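Local coordinates for erythrocyte membrane protein 1 (Plasmodium falciparum, PDB 2YK0) that probably binds receptors on the host red-cell surface as a Plasmodium falciparum adhesin linked to rosetting, the chain here being its N-terminal segment with the DBL1-alpha and CIDR-gamma domains, at residues P510-V515 against E546-I551; L55-F60 against T156-L161. The protein carries 8 engineered substitutions. All coordinates share one frame; numbering follows the deposited sequence.

Interaction 1 of 2, residues P510-V515 against E546-I551; sequences PTTFDV and EWTCQI
Phe-513 and Trp-547 face each other as a hydrogen-bonded pair of two antiparallel strands, with Phe-513 N donating to Trp-547 O and Trp-547 N returning a bond to Phe-513 O (2.8 Å). Thr-511 and Cys-549 form the next such pair, joined by Thr-511 N to Cys-549 O and Cys-549 N to Thr-511 O. Trp-547 O is gripped twice: Phe-513 N reaches it in the carbonyl plane, whereas Thr-512 OG1, at 2.7 Å from Trp-547 O, donates from above that plane.

The apolar contacts gather on the face carrying Phe-513, Trp-547 and Cys-549. With CG set between backbone N and carbonyl carbon (chi1 52°), the Phe-513 ring leans across to its partner strand and takes Trp-547 CB over one face, CE1 lying 3.9 Å from that carbon. The two aromatic planes meet obliquely, 43° apart. Cys-549 SG makes an oblique sulfur-aromatic contact, 3.6 Å from Phe-513 CZ, while Val-515 CG2 meets the edge of the indole 3.3 Å from Trp-547 NE1.

On the other face, Thr-548 CG2 packs on Thr-512 CB at 3.8 Å, and Thr-548 OG1 is hydrogen-bonded to Asn-561 OD1. At the end of the pairing, the extended Gln-550 side chain lies alongside the Pro-510 ring, and its amide nitrogen is held by Lys-508 O.

Strand 511-518 is an outer strand of a four-stranded antiparallel sheet in the CIDR-gamma region. Helices 575-601 and 611-636 cover its aromatic face, and the Cys-549 to Cys-558 disulfide ties strand 542-552 to strand 555-560.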
# COMPACT_ATOMS: atom_id res chain seq x y z
N PRO A 510 -36.46 20.74 12.01
CA PRO A 510 -35.36 19.90 11.52
C PRO A 510 -35.70 19.26 10.17
O PRO A 510 -36.86 19.15 9.78
CB PRO A 510 -35.20 18.84 12.62
CG PRO A 510 -36.30 19.07 13.59
CD PRO A 510 -37.29 19.99 12.98
N THR A 511 -34.66 18.85 9.44
CA THR A 511 -34.82 18.10 8.20
C THR A 511 -34.00 16.84 8.23
O THR A 511 -32.77 16.87 8.30
CB THR A 511 -34.84 18.92 6.90
OG1 THR A 511 -34.47 18.12 5.78
CG2 THR A 511 -33.95 20.03 6.95
N THR A 512 -34.74 15.71 8.19
CA THR A 512 -34.19 14.36 8.20
C THR A 512 -34.12 13.73 6.80
O THR A 512 -35.05 13.88 6.00
CB THR A 512 -34.78 13.55 9.35
OG1 THR A 512 -33.78 12.69 9.87
CG2 THR A 512 -36.01 12.77 8.95
N PHE A 513 -32.96 13.12 6.49
CA PHE A 513 -32.62 12.44 5.24
C PHE A 513 -31.50 11.45 5.44
O PHE A 513 -30.66 11.62 6.32
CB PHE A 513 -32.27 13.43 4.12
CG PHE A 513 -31.21 14.45 4.46
CD1 PHE A 513 -29.86 14.15 4.31
CD2 PHE A 513 -31.56 15.71 4.94
CE1 PHE A 513 -28.88 15.08 4.67
CE2 PHE A 513 -30.58 16.63 5.30
CZ PHE A 513 -29.25 16.31 5.15
N ASP A 514 -31.49 10.41 4.62
CA ASP A 514 -30.50 9.33 4.64
C ASP A 514 -29.55 9.48 3.45
O ASP A 514 -29.96 9.89 2.36
CB ASP A 514 -31.22 7.97 4.64
CG ASP A 514 -31.78 7.52 3.30
OD1 ASP A 514 -32.68 8.21 2.75
OD2 ASP A 514 -31.34 6.47 2.80
N VAL A 515 -28.26 9.23 3.65
CA VAL A 515 -27.29 9.40 2.58
C VAL A 515 -26.48 8.16 2.39
O VAL A 515 -26.09 7.50 3.36
CB VAL A 515 -26.40 10.69 2.61
CG1 VAL A 515 -27.22 11.95 2.38
CG2 VAL A 515 -25.58 10.80 3.88
N GLU A 546 -28.32 8.17 8.32
CA GLU A 546 -29.53 8.93 8.59
C GLU A 546 -29.15 10.13 9.44
O GLU A 546 -28.56 10.00 10.52
CB GLU A 546 -30.70 8.09 9.17
CG GLU A 546 -30.32 6.89 10.03
CD GLU A 546 -31.29 5.72 10.02
OE1 GLU A 546 -32.49 5.93 9.75
OE2 GLU A 546 -30.83 4.58 10.29
N TRP A 547 -29.41 11.31 8.85
CA TRP A 547 -29.09 12.63 9.34
C TRP A 547 -30.31 13.38 9.71
O TRP A 547 -31.33 13.29 9.01
CB TRP A 547 -28.41 13.44 8.22
CG TRP A 547 -27.02 13.01 7.92
CD1 TRP A 547 -26.59 12.34 6.81
CD2 TRP A 547 -25.88 13.18 8.76
NE1 TRP A 547 -25.25 12.06 6.93
CE2 TRP A 547 -24.78 12.58 8.11
CE3 TRP A 547 -25.67 13.80 10.01
CZ2 TRP A 547 -23.50 12.60 8.66
CZ3 TRP A 547 -24.41 13.78 10.56
CH2 TRP A 547 -23.34 13.20 9.89
N THR A 548 -30.17 14.20 10.77
CA THR A 548 -31.17 15.17 11.19
C THR A 548 -30.50 16.53 11.26
O THR A 548 -29.71 16.80 12.17
CB THR A 548 -31.98 14.77 12.43
OG1 THR A 548 -32.07 13.35 12.55
CG2 THR A 548 -33.38 15.38 12.40
N CYS A 549 -30.77 17.35 10.24
CA CYS A 549 -30.21 18.69 10.15
C CYS A 549 -31.18 19.73 10.67
O CYS A 549 -32.34 19.78 10.24
CB CYS A 549 -29.75 19.00 8.74
SG CYS A 549 -28.38 17.95 8.19
N GLN A 550 -30.71 20.56 11.61
CA GLN A 550 -31.55 21.59 12.19
C GLN A 550 -30.78 22.84 12.57
O GLN A 550 -29.64 22.76 13.04
CB GLN A 550 -32.29 21.02 13.41
CG GLN A 550 -33.46 21.89 13.84
CD GLN A 550 -34.11 21.47 15.11
OE1 GLN A 550 -33.55 20.72 15.93
NE2 GLN A 550 -35.31 21.99 15.33
N ILE A 551 -31.43 24.01 12.39
CA ILE A 551 -30.84 25.30 12.76
C ILE A 551 -31.08 25.53 14.26
O ILE A 551 -32.22 25.69 14.71
CB ILE A 551 -31.30 26.49 11.88
CG1 ILE A 551 -30.98 26.24 10.39
CG2 ILE A 551 -30.66 27.77 12.39
CD1 ILE A 551 -31.59 27.19 9.37

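Interaction 2 of 2, residues L55-F60 against T156-L161; sequences LSRAQF and TAHDLL. Engineered in segment 156-161: Ala-157 (natural residue Thr).
Arg-57 lays its side chain over one face of the His-158 imidazole. Its CB makes a CH-pi contact 4.1 Å from the ring centroid. A bend at chi3 returns the chain so that Arg-57 NE lies over that face near its rim and NH2 comes 3.4 Å from His-158 CE1. The guanidinium and imidazole planes are inclined by 50°. With CG anti to its carbonyl carbon (chi1 -41°), the His-158 imidazole is set beside Arg-57, where its ND1 and Thr-156 OG1 share a hydrogen bond that helps fix the turn of the ring.

Asp-159 joins the loop to the helix start. Its OD1 accepts from Gln-59 N at 3.2 Å, approached from above the carboxylate plane, while OD2 accepts from Thr-156 N and also from Asn-155 N. Several backbone donors thus hold this buried carboxylate. The Gln-59 side chain runs beside it, CG 4.0 Å from Asp-159 OD1. Ala-58 packs its CB on His-158 O at 3.8 Å, and Leu-161 CD2 approaches the Leu-55 backbone, 3.6 Å from Leu-55 N.

Thr-156 is the N-cap of helix 157-176, whose first residue, Ala-157, is engineered. Asp-159 N donates to Thr-156 OG1 at 3.1 Å, and the reciprocal bond from Thr-156 N to OD2 completes a capping box. The box closes the start of this helix of the Duffy-binding-like domain, and the other oxygen of the same carboxylate, OD1, takes Gln-59 N of the N-terminal segment.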
# COMPACT_ATOMS: atom_id res chain seq x y z
N LEU A 55 36.38 -17.26 -6.31
CA LEU A 55 36.23 -15.91 -6.86
C LEU A 55 37.25 -15.54 -7.92
O LEU A 55 36.87 -15.15 -9.04
CB LEU A 55 36.11 -14.84 -5.75
CG LEU A 55 35.91 -13.38 -6.19
CD1 LEU A 55 34.79 -13.23 -7.22
CD2 LEU A 55 35.62 -12.50 -5.00
N SER A 56 38.55 -15.70 -7.58
CA SER A 56 39.70 -15.44 -8.44
C SER A 56 39.57 -16.09 -9.85
O SER A 56 39.92 -15.47 -10.86
CB SER A 56 40.98 -15.89 -7.75
OG SER A 56 40.87 -17.14 -7.10
N ARG A 57 38.99 -17.31 -9.92
CA ARG A 57 38.81 -18.11 -11.13
C ARG A 57 37.71 -17.62 -12.11
O ARG A 57 37.69 -18.09 -13.26
CB ARG A 57 38.68 -19.61 -10.78
CG ARG A 57 40.03 -20.28 -10.52
CD ARG A 57 40.01 -21.60 -9.73
NE ARG A 57 39.47 -22.80 -10.40
CZ ARG A 57 39.51 -23.09 -11.70
NH1 ARG A 57 40.07 -22.24 -12.56
NH2 ARG A 57 38.98 -24.22 -12.16
N ALA A 58 36.86 -16.64 -11.70
CA ALA A 58 35.75 -16.09 -12.51
C ALA A 58 36.17 -15.32 -13.76
O ALA A 58 37.10 -14.52 -13.70
CB ALA A 58 34.83 -15.23 -11.65
N GLN A 59 35.46 -15.56 -14.89
CA GLN A 59 35.71 -14.90 -16.19
C GLN A 59 34.55 -13.97 -16.60
O GLN A 59 33.39 -14.43 -16.68
CB GLN A 59 35.90 -15.93 -17.32
CG GLN A 59 36.98 -16.98 -17.09
CD GLN A 59 37.58 -17.36 -18.42
OE1 GLN A 59 36.89 -17.81 -19.35
NE2 GLN A 59 38.88 -17.08 -18.57
N PHE A 60 34.86 -12.67 -16.87
CA PHE A 60 33.86 -11.68 -17.28
C PHE A 60 34.30 -10.96 -18.51
O PHE A 60 35.48 -10.65 -18.62
CB PHE A 60 33.67 -10.59 -16.23
CG PHE A 60 33.66 -10.98 -14.79
CD1 PHE A 60 34.83 -11.02 -14.06
CD2 PHE A 60 32.46 -11.17 -14.12
CE1 PHE A 60 34.81 -11.30 -12.70
CE2 PHE A 60 32.44 -11.44 -12.75
CZ PHE A 60 33.62 -11.50 -12.05
N THR A 156 31.44 -22.02 -15.47
CA THR A 156 31.82 -22.67 -14.21
C THR A 156 31.05 -22.20 -12.99
O THR A 156 30.39 -21.15 -13.03
CB THR A 156 33.35 -22.60 -13.95
OG1 THR A 156 33.75 -21.30 -13.49
CG2 THR A 156 34.17 -23.10 -15.13
N ALA A 157 31.20 -22.94 -11.86
CA ALA A 157 30.69 -22.64 -10.51
C ALA A 157 31.33 -21.35 -10.02
O ALA A 157 30.66 -20.54 -9.36
CB ALA A 157 31.06 -23.76 -9.54
N HIS A 158 32.62 -21.14 -10.39
CA HIS A 158 33.42 -19.95 -10.08
C HIS A 158 32.80 -18.73 -10.78
O HIS A 158 32.47 -17.76 -10.08
CB HIS A 158 34.89 -20.11 -10.48
CG HIS A 158 35.46 -21.46 -10.18
ND1 HIS A 158 35.59 -22.42 -11.16
CD2 HIS A 158 35.87 -21.97 -9.01
CE1 HIS A 158 36.09 -23.48 -10.56
NE2 HIS A 158 36.29 -23.25 -9.26
N ASP A 159 32.62 -18.80 -12.14
CA ASP A 159 32.02 -17.71 -12.94
C ASP A 159 30.71 -17.21 -12.28
O ASP A 159 30.60 -16.02 -11.92
CB ASP A 159 31.74 -18.14 -14.41
CG ASP A 159 32.92 -18.63 -15.23
OD1 ASP A 159 34.07 -18.42 -14.80
OD2 ASP A 159 32.69 -19.25 -16.27
N LEU A 160 29.77 -18.14 -12.06
CA LEU A 160 28.50 -17.84 -11.43
C LEU A 160 28.68 -17.13 -10.09
O LEU A 160 28.05 -16.09 -9.89
CB LEU A 160 27.67 -19.13 -11.26
CG LEU A 160 26.26 -18.98 -10.70
CD1 LEU A 160 25.34 -18.33 -11.69
CD2 LEU A 160 25.72 -20.30 -10.34
N LEU A 161 29.54 -17.66 -9.19
CA LEU A 161 29.76 -17.06 -7.89
C LEU A 161 30.18 -15.59 -8.02
O LEU A 161 29.55 -14.74 -7.40
CB LEU A 161 30.74 -17.88 -7.05
CG LEU A 161 31.36 -17.16 -5.85
CD1 LEU A 161 30.68 -17.52 -4.53
CD2 LEU A 161 32.83 -17.36 -5.82

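In the fold
The two contacts lie on opposite sides of the chain's centre, about 59 Å apart at their nearest atoms, and share no helix or strand. Both are partly buried. Interaction 1 pairs two strands of the CIDR-gamma region, relying on regular backbone bonds, with an aromatic, sulfur-bearing face turned to helices and Thr-512 and Thr-548 on the other. Interaction 2 joins a loop to the start of a helix, and the one hydrogen bond across it runs from backbone to carboxylate; its outer part is an arginine laid over a histidine. The first thus adds an outer strand to a sheet within one region, whereas the second fastens the N-terminal segment to the Duffy-binding-like domain.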